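SalCYP truncation (Salinispora tropica, PDB 7ABB) belongs to the cytochrome P450 family and holds a heme c in a pocket within its largely helical fold. Local coordinates at residues 10-14 with 35-39; 190-194 with 225-230; 248-253 with 366-372; 258-262 with 360-366. All blocks are in the same frame, centred on the assembly; numbering follows the deposited sequence.

Contact 1 (10-14 with 35-39); sequences SVEFD and FHSSR
Segment 10-14 is extended without being a regular strand. It meets the edge strand 34-37 obliquely, the end-to-end directions of the two segments 61° apart. A single beta bridge joins V11 to S37 (CA-CA 4.9 Å) in the parallel pattern: V11 N donates to H36 O at 2.9 Å and S38 N to V11 O at 2.9 Å. V11 O also takes a CA-H...O contact from S37 CA (3.0 Å) and a weak bond from F13 N (3.0 Å), which makes E12 the centre of an inverse gamma turn. S37 OG (chi1 t) works twice: it donates to F13 O at 2.7 Å and accepts from R39 N at 3.2 Å, closing an ST turn. S10 OG and H36 ND1 share a hydrogen bond (2.8 Å), and S38 OG (chi1 p) donates to E12 OE1 (3.0 Å). R39 brings NH1 to 3.6 Å from D14 OD2, a salt bridge of charges only, since the oxygen lies well off the guanidinium plane; D14 OD1 accepts from F16 N. On the buried side F35 turns its ring edge to the face of F13 (centroids 5.1 Å, planes at 89°), and V11 CG2 touches F35 CD1 at 3.8 Å. This aromatic pair packs between helix 19-29, through V25 and A26, and strand 43-46, through F43 and V45, at the margin of the P450 beta sheet.

Contact 2 (190-194 with 225-230); sequences VRRHV and RESLLT
This is a buried helix-helix crossing between helix 182-199 and helix 222-235, which by order and position probably correspond to the G-helix and the first part of the I-helix of the P450 fold. Both segments are helical throughout, with bonds such as V194 N to V190 O (3.0 Å) and T230 N to E226 O (2.9 Å). The axes of the two segments approach to 9.5 Å and cross at a signed 120°, so contact is confined to one patch, where the CA atoms of V190 and E226 come within 5.9 Å. V190 (chi1 m) points toward the other helix and fits among E226, L229 and T230: V190 CG2 lies 4.0 Å from E226 CB and 3.9 Å from T230 OG1, while V190 CG1 lies 3.8 Å from L229 CB. One turn on, V194 (chi1 t) sets CG2 3.8 Å from L229 CD1. L229 (chi1 m, chi2 t) thus spans both valines, and its CD1 also meets the edge of the H193 ring, 4.2 Å from H193 CD2. R191 CG approaches E226 OE1 (3.4 Å), but R191 NH1 stays 4.6 Å from that oxygen, beyond a salt bridge; R191 pairs with E188. T230 OG1 donates to E226 O (2.7 Å) within its own helix, its side chain about 10 Å from the heme c. With no hydrogen bond between the segments, the crossing rests on apolar side-chain packing.

Contact 3 (248-253 with 366-372); sequences IQHLAH and YRLPDPT
The C-terminal part of helix 238-253, probably the later part of the P450 I-helix, is packed by the irregular loop 366-372 between helix 345-362 and strand 385-387; the CA atoms of A252 and R367 are 4.3 Å apart. The small side chain of A252 points toward the loop and is the bump: A252 CB sits between Y366 CD2 (3.7 Å), on the ring edge, and L368 CD2 (3.6 Å). Y366 (chi1 p) sends its tip into the hollow between I248 and L251; Y366 OH, hydrogen-bonded weakly by H360 NE2, lies 3.3 Å from I248 CD1 and 3.2 Å from L251 CB. L368 (chi1 m, chi2 t) fills the next hollow, with CD1 3.9 Å from Q249 CG and 4.1 Å from H253 CB. An Asx turn (T372 N to D370 OD1, 3.0 Å) follows, and P371 O accepts a weak hydrogen bond from H253 ND1 (3.0 Å), while H253 NE2 is hydrogen-bonded to E374. Water 1 donates to both H253 O (3.1 Å) and P371 O (2.9 Å). Apolar packing around Y366 and L368 thus gives way to a weak hydrogen bond and a single bridging water at H253.

Contact 4 (258-262 with 360-366); sequences RHRFL and HELIPDY
Segment 360-366 leaves helix 345-362 and folds past helix 255-263. H360, still helical, has its CA-to-CB bond directed toward that helix: F261 CD1 lies over one face of its ring, 3.6 Å from H360 CE1, the two rings oblique with planes at 42°. The chain departs from helical angles at I363. P364 CB lies 3.7 Å from L262 CD1, while P364 O accepts from water 2 (2.8 Å), which accepts from R258 NE (2.9 Å). D365 OD1 meets R258 NH2 at 3.2 Å in a salt bridge whose hydrogen bond is weak. Y366 (chi1 p) closes the segment, its OH taking a weak bond from H360 NE2 (2.8 Å), while H360 ND1 is hydrogen-bonded to W356 O. R258 (chi1 and chi2 t, chi3 p) crosses the face of Y366, CD 3.7 Å from the ring centroid in a CH-pi contact; its NH1 bonds to L251 O. By order and position the pair probably corresponds to helices J and L of the P450 fold.

Overall arrangement
Following the chain, contact 1 closes a short loop around helix 19-29, setting the N-terminal segment against the edge of the main beta sheet. Contact 2 comes next in series, closing a loop of about 30 residues and crossing helix 182-199 over helix 222-235. Its centre lies about 40 Å from those of contacts 3 and 4, across the centre of the chain. Helix 238-253 then opens contact 3, whose loop of 112 residues encloses the one closed by contact 4. These two touch, share Y366 and are joined where R258 reaches L251 O, uniting helices 238-253, 255-263 and 345-362 with the C-terminal loop.

Contact 1 (10-14 with 35-39)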
loop_
_atom_site.group_PDB
_atom_site.type_symbol
_atom_site.label_atom_id
_atom_site.label_comp_id
_atom_site.label_asym_id
_atom_site.label_seq_id
_atom_site.Cartn_x
_atom_site.Cartn_y
_atom_site.Cartn_z
ATOM N N SER A 10 -4.114 20.415 -22.744
ATOM C CA SER A 10 -3.178 20.018 -21.695
ATOM C C SER A 10 -3.317 20.920 -20.485
ATOM O O SER A 10 -3.785 22.047 -20.589
ATOM C CB SER A 10 -1.739 20.075 -22.193
ATOM O OG SER A 10 -1.520 19.084 -23.174
ATOM N N VAL A 11 -2.908 20.416 -19.330
ATOM C CA VAL A 11 -2.888 21.206 -18.109
ATOM C C VAL A 11 -1.535 21.037 -17.437
ATOM O O VAL A 11 -0.865 20.010 -17.585
ATOM C CB VAL A 11 -4.031 20.814 -17.152
ATOM C CG1 VAL A 11 -5.360 21.283 -17.711
ATOM C CG2 VAL A 11 -4.046 19.318 -16.913
ATOM N N GLU A 12 -1.127 22.067 -16.697
ATOM C CA GLU A 12 0.129 22.018 -15.952
ATOM C C GLU A 12 -0.164 21.330 -14.625
ATOM O O GLU A 12 -0.395 21.966 -13.603
ATOM C CB GLU A 12 0.694 23.421 -15.758
ATOM C CG GLU A 12 2.138 23.472 -15.254
ATOM C CD GLU A 12 3.157 23.100 -16.318
ATOM O OE1 GLU A 12 2.805 23.110 -17.516
ATOM O OE2 GLU A 12 4.315 22.799 -15.954
ATOM N N PHE A 13 -0.167 19.999 -14.656
ATOM C CA PHE A 13 -0.566 19.179 -13.514
ATOM C C PHE A 13 0.632 18.451 -12.926
ATOM O O PHE A 13 1.361 17.759 -13.643
ATOM C CB PHE A 13 -1.630 18.159 -13.923
ATOM C CG PHE A 13 -2.022 17.198 -12.825
ATOM C CD1 PHE A 13 -2.822 17.609 -11.783
ATOM C CD2 PHE A 13 -1.605 15.874 -12.860
ATOM C CE1 PHE A 13 -3.190 16.729 -10.789
ATOM C CE2 PHE A 13 -1.992 14.979 -11.883
ATOM C CZ PHE A 13 -2.773 15.413 -10.832
ATOM N N ASP A 14 0.801 18.581 -11.612
ATOM C CA ASP A 14 1.870 17.929 -10.867
ATOM C C ASP A 14 1.357 16.594 -10.333
ATOM O O ASP A 14 0.369 16.563 -9.596
ATOM C CB ASP A 14 2.303 18.851 -9.725
ATOM C CG ASP A 14 3.405 18.263 -8.846
ATOM O OD1 ASP A 14 3.670 17.046 -8.888
ATOM O OD2 ASP A 14 4.006 19.055 -8.090
ATOM N N PHE A 35 -6.798 12.901 -19.082
ATOM C CA PHE A 35 -6.296 14.242 -19.322
ATOM C C PHE A 35 -4.790 14.178 -19.481
ATOM O O PHE A 35 -4.143 13.198 -19.104
ATOM C CB PHE A 35 -6.710 15.245 -18.226
ATOM C CG PHE A 35 -6.102 15.013 -16.860
ATOM C CD1 PHE A 35 -4.887 15.591 -16.519
ATOM C CD2 PHE A 35 -6.800 14.316 -15.893
ATOM C CE1 PHE A 35 -4.352 15.422 -15.250
ATOM C CE2 PHE A 35 -6.276 14.140 -14.614
ATOM C CZ PHE A 35 -5.050 14.707 -14.291
ATOM N N HIS A 36 -4.249 15.219 -20.100
ATOM C CA HIS A 36 -2.835 15.301 -20.435
ATOM C C HIS A 36 -2.186 16.423 -19.638
ATOM O O HIS A 36 -2.725 17.541 -19.562
ATOM C CB HIS A 36 -2.618 15.543 -21.929
ATOM C CG HIS A 36 -1.183 15.476 -22.335
ATOM N ND1 HIS A 36 -0.406 16.597 -22.552
ATOM C CD2 HIS A 36 -0.360 14.411 -22.503
ATOM C CE1 HIS A 36 0.821 16.219 -22.876
ATOM N NE2 HIS A 36 0.874 14.901 -22.850
ATOM N N SER A 37 -1.037 16.129 -19.051
ATOM C CA SER A 37 -0.257 17.118 -18.330
ATOM C C SER A 37 0.956 17.530 -19.148
ATOM O O SER A 37 1.704 16.676 -19.645
ATOM C CB SER A 37 0.215 16.586 -16.985
ATOM O OG SER A 37 0.998 17.589 -16.340
ATOM N N SER A 38 1.167 18.836 -19.250
ATOM C CA SER A 38 2.328 19.384 -19.930
ATOM C C SER A 38 3.501 19.591 -18.992
ATOM O O SER A 38 4.548 20.080 -19.420
ATOM C CB SER A 38 1.960 20.713 -20.588
ATOM O OG SER A 38 1.351 21.578 -19.642
ATOM N N ARG A 39 3.362 19.219 -17.730
ATOM C CA ARG A 39 4.401 19.496 -16.751
ATOM C C ARG A 39 5.570 18.525 -16.893
ATOM O O ARG A 39 5.383 17.322 -17.100
ATOM C CB ARG A 39 3.819 19.424 -15.341
ATOM C CG ARG A 39 4.694 20.043 -14.290
ATOM C CD ARG A 39 3.900 20.343 -13.042
ATOM N NE ARG A 39 4.727 20.995 -12.033
ATOM C CZ ARG A 39 5.552 20.353 -11.215
ATOM N NH1 ARG A 39 5.666 19.031 -11.279
ATOM N NH2 ARG A 39 6.263 21.038 -10.330
#

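Contact 2 (190-194 with 225-230)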
loop_
_atom_site.group_PDB
_atom_site.type_symbol
_atom_site.label_atom_id
_atom_site.label_comp_id
_atom_site.label_asym_id
_atom_site.label_seq_id
_atom_site.Cartn_x
_atom_site.Cartn_y
_atom_site.Cartn_z
ATOM N N VAL A 190 19.997 -5.131 4.228
ATOM C CA VAL A 190 19.611 -6.321 3.468
ATOM C C VAL A 190 20.834 -7.143 3.073
ATOM O O VAL A 190 20.757 -8.375 3.012
ATOM C CB VAL A 190 18.767 -5.972 2.225
ATOM C CG1 VAL A 190 17.504 -5.197 2.623
ATOM C CG2 VAL A 190 19.582 -5.222 1.201
ATOM N N ARG A 191 21.975 -6.489 2.804
ATOM C CA ARG A 191 23.215 -7.222 2.548
ATOM C C ARG A 191 23.599 -8.061 3.756
ATOM O O ARG A 191 23.983 -9.230 3.619
ATOM C CB ARG A 191 24.345 -6.248 2.218
ATOM C CG ARG A 191 24.368 -5.789 0.793
ATOM C CD ARG A 191 25.769 -5.384 0.368
ATOM N NE ARG A 191 26.243 -4.218 1.109
ATOM C CZ ARG A 191 25.938 -2.962 0.803
ATOM N NH1 ARG A 191 25.157 -2.694 -0.235
ATOM N NH2 ARG A 191 26.414 -1.967 1.538
ATOM N N ARG A 192 23.505 -7.473 4.948
ATOM C CA ARG A 192 23.825 -8.209 6.163
ATOM C C ARG A 192 22.833 -9.343 6.404
ATOM O O ARG A 192 23.226 -10.409 6.896
ATOM C CB ARG A 192 23.871 -7.257 7.362
ATOM C CG ARG A 192 25.104 -6.343 7.423
ATOM C CD ARG A 192 25.100 -5.517 8.714
ATOM N NE ARG A 192 26.384 -4.869 9.007
ATOM C CZ ARG A 192 26.577 -3.553 9.140
ATOM N NH1 ARG A 192 27.793 -3.091 9.418
ATOM N NH2 ARG A 192 25.574 -2.690 9.008
ATOM N N HIS A 193 21.559 -9.146 6.052
ATOM C CA HIS A 193 20.570 -10.200 6.247
ATOM C C HIS A 193 20.854 -11.385 5.330
ATOM O O HIS A 193 20.773 -12.546 5.746
ATOM C CB HIS A 193 19.156 -9.665 5.999
ATOM C CG HIS A 193 18.088 -10.646 6.355
ATOM N ND1 HIS A 193 17.892 -11.090 7.647
ATOM C CD2 HIS A 193 17.196 -11.314 5.585
ATOM C CE1 HIS A 193 16.907 -11.971 7.657
ATOM N NE2 HIS A 193 16.463 -12.119 6.420
ATOM N N VAL A 194 21.156 -11.111 4.064
ATOM C CA VAL A 194 21.506 -12.191 3.149
ATOM C C VAL A 194 22.670 -12.982 3.718
ATOM O O VAL A 194 22.654 -14.215 3.755
ATOM C CB VAL A 194 21.824 -11.627 1.755
ATOM C CG1 VAL A 194 22.371 -12.724 0.823
ATOM C CG2 VAL A 194 20.581 -11.025 1.161
ATOM N N ARG A 225 18.453 -10.850 -4.941
ATOM C CA ARG A 225 18.023 -11.080 -3.562
ATOM C C ARG A 225 17.926 -9.772 -2.803
ATOM O O ARG A 225 16.940 -9.507 -2.116
ATOM C CB ARG A 225 18.993 -12.006 -2.823
ATOM C CG ARG A 225 18.765 -13.460 -3.089
ATOM C CD ARG A 225 19.664 -14.379 -2.268
ATOM N NE ARG A 225 19.606 -15.694 -2.889
ATOM C CZ ARG A 225 20.414 -16.120 -3.842
ATOM N NH1 ARG A 225 21.444 -15.386 -4.245
ATOM N NH2 ARG A 225 20.229 -17.322 -4.361
ATOM N N GLU A 226 18.970 -8.952 -2.898
ATOM C CA GLU A 226 18.969 -7.673 -2.207
ATOM C C GLU A 226 17.901 -6.755 -2.775
ATOM O O GLU A 226 17.234 -6.028 -2.033
ATOM C CB GLU A 226 20.354 -7.037 -2.321
ATOM C CG GLU A 226 21.418 -7.828 -1.610
ATOM C CD GLU A 226 22.812 -7.343 -1.932
ATOM O OE1 GLU A 226 22.949 -6.158 -2.296
ATOM O OE2 GLU A 226 23.770 -8.141 -1.818
ATOM N N SER A 227 17.725 -6.775 -4.096
ATOM C CA SER A 227 16.656 -5.975 -4.685
ATOM C C SER A 227 15.293 -6.378 -4.132
ATOM O O SER A 227 14.509 -5.528 -3.683
ATOM C CB SER A 227 16.689 -6.120 -6.201
ATOM O OG SER A 227 15.684 -5.319 -6.776
ATOM N N LEU A 228 14.999 -7.682 -4.134
ATOM C CA LEU A 228 13.722 -8.162 -3.612
ATOM C C LEU A 228 13.483 -7.678 -2.185
ATOM O O LEU A 228 12.422 -7.136 -1.869
ATOM C CB LEU A 228 13.681 -9.690 -3.663
ATOM C CG LEU A 228 12.486 -10.336 -2.954
ATOM C CD1 LEU A 228 11.167 -9.980 -3.632
ATOM C CD2 LEU A 228 12.684 -11.845 -2.886
ATOM N N LEU A 229 14.469 -7.883 -1.314
ATOM C CA LEU A 229 14.318 -7.509 0.089
ATOM C C LEU A 229 14.130 -6.011 0.237
ATOM O O LEU A 229 13.355 -5.561 1.084
ATOM C CB LEU A 229 15.544 -7.982 0.885
ATOM C CG LEU A 229 15.619 -9.503 1.040
ATOM C CD1 LEU A 229 16.956 -9.929 1.676
ATOM C CD2 LEU A 229 14.455 -10.026 1.871
ATOM N N THR A 230 14.820 -5.226 -0.592
ATOM C CA THR A 230 14.628 -3.779 -0.571
ATOM C C THR A 230 13.205 -3.411 -0.973
ATOM O O THR A 230 12.570 -2.564 -0.337
ATOM C CB THR A 230 15.641 -3.103 -1.497
ATOM O OG1 THR A 230 16.964 -3.486 -1.100
ATOM C CG2 THR A 230 15.527 -1.588 -1.420
#

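Contact 3 (248-253 with 366-372)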
loop_
_atom_site.group_PDB
_atom_site.type_symbol
_atom_site.label_atom_id
_atom_site.label_comp_id
_atom_site.label_asym_id
_atom_site.label_seq_id
_atom_site.Cartn_x
_atom_site.Cartn_y
_atom_site.Cartn_z
ATOM N N ILE A 248 -9.288 4.992 10.386
ATOM C CA ILE A 248 -9.611 5.347 11.771
ATOM C C ILE A 248 -9.921 6.828 11.881
ATOM O O ILE A 248 -10.761 7.226 12.691
ATOM C CB ILE A 248 -8.485 4.933 12.741
ATOM C CG1 ILE A 248 -9.056 4.848 14.154
ATOM C CG2 ILE A 248 -7.324 5.876 12.696
ATOM C CD1 ILE A 248 -9.840 3.553 14.359
ATOM N N GLN A 249 -9.268 7.674 11.082
ATOM C CA GLN A 249 -9.592 9.095 11.137
ATOM C C GLN A 249 -11.044 9.343 10.740
ATOM O O GLN A 249 -11.742 10.160 11.366
ATOM C CB GLN A 249 -8.641 9.892 10.247
ATOM C CG GLN A 249 -8.965 11.374 10.291
ATOM C CD GLN A 249 -8.017 12.241 9.524
ATOM O OE1 GLN A 249 -7.277 13.030 10.100
ATOM N NE2 GLN A 249 -8.091 12.163 8.210
ATOM N N HIS A 250 -11.518 8.664 9.694
ATOM C CA HIS A 250 -12.917 8.769 9.318
ATOM C C HIS A 250 -13.840 8.311 10.443
ATOM O O HIS A 250 -14.803 9.011 10.788
ATOM C CB HIS A 250 -13.178 7.945 8.054
ATOM C CG HIS A 250 -14.620 7.912 7.671
ATOM N ND1 HIS A 250 -15.141 8.716 6.680
ATOM C CD2 HIS A 250 -15.646 7.155 8.126
ATOM C CE1 HIS A 250 -16.435 8.477 6.563
ATOM N NE2 HIS A 250 -16.769 7.534 7.421
ATOM N N LEU A 251 -13.587 7.121 11.010
ATOM C CA LEU A 251 -14.435 6.642 12.098
ATOM C C LEU A 251 -14.437 7.624 13.266
ATOM O O LEU A 251 -15.472 7.838 13.910
ATOM C CB LEU A 251 -13.974 5.260 12.548
ATOM C CG LEU A 251 -14.056 4.143 11.495
ATOM C CD1 LEU A 251 -13.440 2.848 12.036
ATOM C CD2 LEU A 251 -15.474 3.865 11.057
ATOM N N ALA A 252 -13.286 8.235 13.556
ATOM C CA ALA A 252 -13.200 9.188 14.661
ATOM C C ALA A 252 -13.995 10.459 14.419
ATOM O O ALA A 252 -14.275 11.180 15.373
ATOM C CB ALA A 252 -11.727 9.513 14.914
ATOM N N HIS A 253 -14.384 10.730 13.185
ATOM C CA HIS A 253 -15.100 11.930 12.775
ATOM C C HIS A 253 -16.562 11.649 12.475
ATOM O O HIS A 253 -17.351 12.598 12.367
ATOM C CB HIS A 253 -14.398 12.492 11.512
ATOM C CG HIS A 253 -14.968 13.762 10.975
ATOM N ND1 HIS A 253 -15.235 14.863 11.763
ATOM C CD2 HIS A 253 -15.283 14.114 9.710
ATOM C CE1 HIS A 253 -15.718 15.833 11.007
ATOM N NE2 HIS A 253 -15.758 15.405 9.757
ATOM N N TYR A 366 -14.042 7.109 20.575
ATOM C CA TYR A 366 -12.874 7.953 20.387
ATOM C C TYR A 366 -13.277 9.042 19.403
ATOM O O TYR A 366 -14.311 8.944 18.735
ATOM C CB TYR A 366 -11.651 7.132 19.899
ATOM C CG TYR A 366 -11.960 6.286 18.677
ATOM C CD1 TYR A 366 -12.557 5.038 18.805
ATOM C CD2 TYR A 366 -11.749 6.796 17.412
ATOM C CE1 TYR A 366 -12.891 4.292 17.692
ATOM C CE2 TYR A 366 -12.063 6.068 16.313
ATOM C CZ TYR A 366 -12.647 4.834 16.462
ATOM O OH TYR A 366 -12.980 4.113 15.336
ATOM N N ARG A 367 -12.422 10.052 19.274
ATOM C CA ARG A 367 -12.745 11.179 18.411
ATOM C C ARG A 367 -11.467 11.904 18.007
ATOM O O ARG A 367 -10.403 11.712 18.587
ATOM C CB ARG A 367 -13.734 12.141 19.087
ATOM C CG ARG A 367 -13.152 12.863 20.300
ATOM C CD ARG A 367 -14.174 13.704 21.058
ATOM N NE ARG A 367 -15.213 12.875 21.644
ATOM C CZ ARG A 367 -16.276 13.344 22.301
ATOM N NH1 ARG A 367 -16.432 14.660 22.494
ATOM N NH2 ARG A 367 -17.179 12.510 22.806
ATOM N N LEU A 368 -11.593 12.765 17.020
ATOM C CA LEU A 368 -10.509 13.686 16.735
ATOM C C LEU A 368 -10.556 14.833 17.745
ATOM O O LEU A 368 -11.610 15.135 18.307
ATOM C CB LEU A 368 -10.625 14.208 15.300
ATOM C CG LEU A 368 -10.627 13.087 14.253
ATOM C CD1 LEU A 368 -10.755 13.705 12.845
ATOM C CD2 LEU A 368 -9.408 12.204 14.348
ATOM N N PRO A 369 -9.419 15.490 18.007
ATOM C CA PRO A 369 -9.386 16.491 19.099
ATOM C C PRO A 369 -10.475 17.538 18.979
ATOM O O PRO A 369 -11.192 17.819 19.954
ATOM C CB PRO A 369 -7.978 17.078 18.966
ATOM C CG PRO A 369 -7.154 15.874 18.476
ATOM C CD PRO A 369 -8.069 15.184 17.491
ATOM N N ASP A 370 -10.634 18.126 17.780
ATOM C CA ASP A 370 -11.792 18.953 17.454
ATOM C C ASP A 370 -12.628 18.082 16.537
ATOM O O ASP A 370 -12.289 17.937 15.348
ATOM C CB ASP A 370 -11.387 20.249 16.760
ATOM C CG ASP A 370 -12.588 21.065 16.318
ATOM O OD1 ASP A 370 -13.690 20.491 16.313
ATOM O OD2 ASP A 370 -12.433 22.264 16.004
ATOM N N PRO A 371 -13.685 17.435 17.036
ATOM C CA PRO A 371 -14.382 16.424 16.230
ATOM C C PRO A 371 -15.267 17.001 15.133
ATOM O O PRO A 371 -15.877 16.223 14.385
ATOM C CB PRO A 371 -15.217 15.671 17.278
ATOM C CG PRO A 371 -15.427 16.639 18.356
ATOM C CD PRO A 371 -14.238 17.531 18.392
ATOM N N THR A 372 -15.344 18.317 14.992
ATOM C CA THR A 372 -16.279 18.923 14.046
ATOM C C THR A 372 -15.595 19.769 12.980
ATOM O O THR A 372 -16.267 20.565 12.306
ATOM C CB THR A 372 -17.307 19.761 14.794
ATOM O OG1 THR A 372 -16.650 20.837 15.476
ATOM C CG2 THR A 372 -18.060 18.890 15.779
HETATM O O HOH W 1 -17.634 14.052 15.078
#

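Contact 4 (258-262 with 360-366)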
loop_
_atom_site.group_PDB
_atom_site.type_symbol
_atom_site.label_atom_id
_atom_site.label_comp_id
_atom_site.label_asym_id
_atom_site.label_seq_id
_atom_site.Cartn_x
_atom_site.Cartn_y
_atom_site.Cartn_z
ATOM N N ARG A 258 -18.565 4.772 13.011
ATOM C CA ARG A 258 -17.887 4.168 14.153
ATOM C C ARG A 258 -18.819 3.211 14.890
ATOM O O ARG A 258 -18.441 2.070 15.200
ATOM C CB ARG A 258 -17.375 5.272 15.077
ATOM C CG ARG A 258 -16.603 4.750 16.259
ATOM C CD ARG A 258 -15.924 5.902 17.032
ATOM N NE ARG A 258 -16.819 6.779 17.797
ATOM C CZ ARG A 258 -17.153 8.028 17.488
ATOM N NH1 ARG A 258 -16.760 8.616 16.349
ATOM N NH2 ARG A 258 -17.943 8.685 18.340
ATOM N N HIS A 259 -20.036 3.666 15.194
ATOM C CA HIS A 259 -20.999 2.810 15.879
ATOM C C HIS A 259 -21.307 1.569 15.057
ATOM O O HIS A 259 -21.479 0.480 15.607
ATOM C CB HIS A 259 -22.301 3.566 16.156
ATOM C CG HIS A 259 -22.176 4.711 17.109
ATOM N ND1 HIS A 259 -21.156 4.831 18.028
ATOM C CD2 HIS A 259 -22.982 5.784 17.301
ATOM C CE1 HIS A 259 -21.330 5.936 18.733
ATOM N NE2 HIS A 259 -22.426 6.534 18.307
ATOM N N ARG A 260 -21.426 1.714 13.738
ATOM C CA ARG A 260 -21.699 0.547 12.911
ATOM C C ARG A 260 -20.552 -0.449 12.993
ATOM O O ARG A 260 -20.775 -1.649 13.160
ATOM C CB ARG A 260 -21.939 0.966 11.463
ATOM C CG ARG A 260 -22.205 -0.191 10.511
ATOM C CD ARG A 260 -23.561 -0.834 10.715
ATOM N NE ARG A 260 -23.750 -1.962 9.812
ATOM C CZ ARG A 260 -24.080 -1.838 8.526
ATOM N NH1 ARG A 260 -24.258 -0.635 8.002
ATOM N NH2 ARG A 260 -24.234 -2.914 7.767
ATOM N N PHE A 261 -19.312 0.035 12.874
ATOM C CA PHE A 261 -18.159 -0.856 12.933
ATOM C C PHE A 261 -18.070 -1.523 14.294
ATOM O O PHE A 261 -17.776 -2.717 14.398
ATOM C CB PHE A 261 -16.866 -0.085 12.638
ATOM C CG PHE A 261 -15.681 -0.962 12.352
ATOM C CD1 PHE A 261 -14.893 -1.444 13.372
ATOM C CD2 PHE A 261 -15.354 -1.294 11.050
ATOM C CE1 PHE A 261 -13.785 -2.262 13.104
ATOM C CE2 PHE A 261 -14.256 -2.106 10.777
ATOM C CZ PHE A 261 -13.476 -2.586 11.809
ATOM N N LEU A 262 -18.376 -0.767 15.341
ATOM C CA LEU A 262 -18.287 -1.282 16.698
ATOM C C LEU A 262 -19.333 -2.363 16.947
ATOM O O LEU A 262 -19.024 -3.432 17.490
ATOM C CB LEU A 262 -18.474 -0.117 17.684
ATOM C CG LEU A 262 -18.503 -0.445 19.158
ATOM C CD1 LEU A 262 -17.163 -1.050 19.560
ATOM C CD2 LEU A 262 -18.836 0.823 19.959
ATOM N N HIS A 360 -11.107 -1.415 18.628
ATOM C CA HIS A 360 -12.461 -1.193 19.140
ATOM C C HIS A 360 -12.785 -2.020 20.377
ATOM O O HIS A 360 -13.701 -1.682 21.135
ATOM C CB HIS A 360 -13.459 -1.443 18.015
ATOM C CG HIS A 360 -13.465 -0.347 17.002
ATOM N ND1 HIS A 360 -12.573 -0.289 15.952
ATOM C CD2 HIS A 360 -14.206 0.784 16.928
ATOM C CE1 HIS A 360 -12.798 0.806 15.246
ATOM N NE2 HIS A 360 -13.781 1.478 15.822
ATOM N N GLU A 361 -12.007 -3.063 20.650
ATOM C CA GLU A 361 -12.158 -3.803 21.896
ATOM C C GLU A 361 -11.682 -2.983 23.080
ATOM O O GLU A 361 -12.300 -3.011 24.149
ATOM C CB GLU A 361 -11.372 -5.102 21.807
ATOM C CG GLU A 361 -11.389 -5.899 23.082
ATOM C CD GLU A 361 -12.768 -6.410 23.440
ATOM O OE1 GLU A 361 -13.128 -6.376 24.641
ATOM O OE2 GLU A 361 -13.488 -6.855 22.519
ATOM N N LEU A 362 -10.587 -2.252 22.908
ATOM C CA LEU A 362 -9.997 -1.487 23.995
ATOM C C LEU A 362 -10.435 -0.028 24.016
ATOM O O LEU A 362 -10.487 0.582 25.095
ATOM C CB LEU A 362 -8.470 -1.568 23.892
ATOM C CG LEU A 362 -7.870 -2.936 24.233
ATOM C CD1 LEU A 362 -6.400 -2.942 23.877
ATOM C CD2 LEU A 362 -8.063 -3.247 25.709
ATOM N N ILE A 363 -10.757 0.530 22.853
ATOM C CA ILE A 363 -11.099 1.936 22.663
ATOM C C ILE A 363 -12.342 1.994 21.774
ATOM O O ILE A 363 -12.246 2.344 20.584
ATOM C CB ILE A 363 -9.919 2.715 22.056
ATOM C CG1 ILE A 363 -8.614 2.462 22.830
ATOM C CG2 ILE A 363 -10.263 4.230 21.963
ATOM C CD1 ILE A 363 -7.378 3.130 22.209
ATOM N N PRO A 364 -13.517 1.626 22.298
ATOM C CA PRO A 364 -14.725 1.603 21.461
ATOM C C PRO A 364 -15.195 2.971 21.048
ATOM O O PRO A 364 -15.846 3.089 20.002
ATOM C CB PRO A 364 -15.753 0.891 22.346
ATOM C CG PRO A 364 -15.281 1.130 23.754
ATOM C CD PRO A 364 -13.774 1.096 23.648
ATOM N N ASP A 365 -14.940 3.998 21.856
ATOM C CA ASP A 365 -15.381 5.359 21.578
ATOM C C ASP A 365 -14.155 6.261 21.589
ATOM O O ASP A 365 -13.312 6.162 22.492
ATOM C CB ASP A 365 -16.407 5.804 22.628
ATOM C CG ASP A 365 -17.111 7.097 22.266
ATOM O OD1 ASP A 365 -16.902 7.628 21.166
ATOM O OD2 ASP A 365 -17.885 7.573 23.110
ATOM N N TYR A 366 -14.042 7.109 20.575
ATOM C CA TYR A 366 -12.874 7.953 20.387
ATOM C C TYR A 366 -13.277 9.042 19.403
ATOM O O TYR A 366 -14.311 8.944 18.735
ATOM C CB TYR A 366 -11.651 7.132 19.899
ATOM C CG TYR A 366 -11.960 6.286 18.677
ATOM C CD1 TYR A 366 -12.557 5.038 18.805
ATOM C CD2 TYR A 366 -11.749 6.796 17.412
ATOM C CE1 TYR A 366 -12.891 4.292 17.692
ATOM C CE2 TYR A 366 -12.063 6.068 16.313
ATOM C CZ TYR A 366 -12.647 4.834 16.462
ATOM O OH TYR A 366 -12.980 4.113 15.336
HETATM O O HOH W 2 -18.086 4.715 19.459
#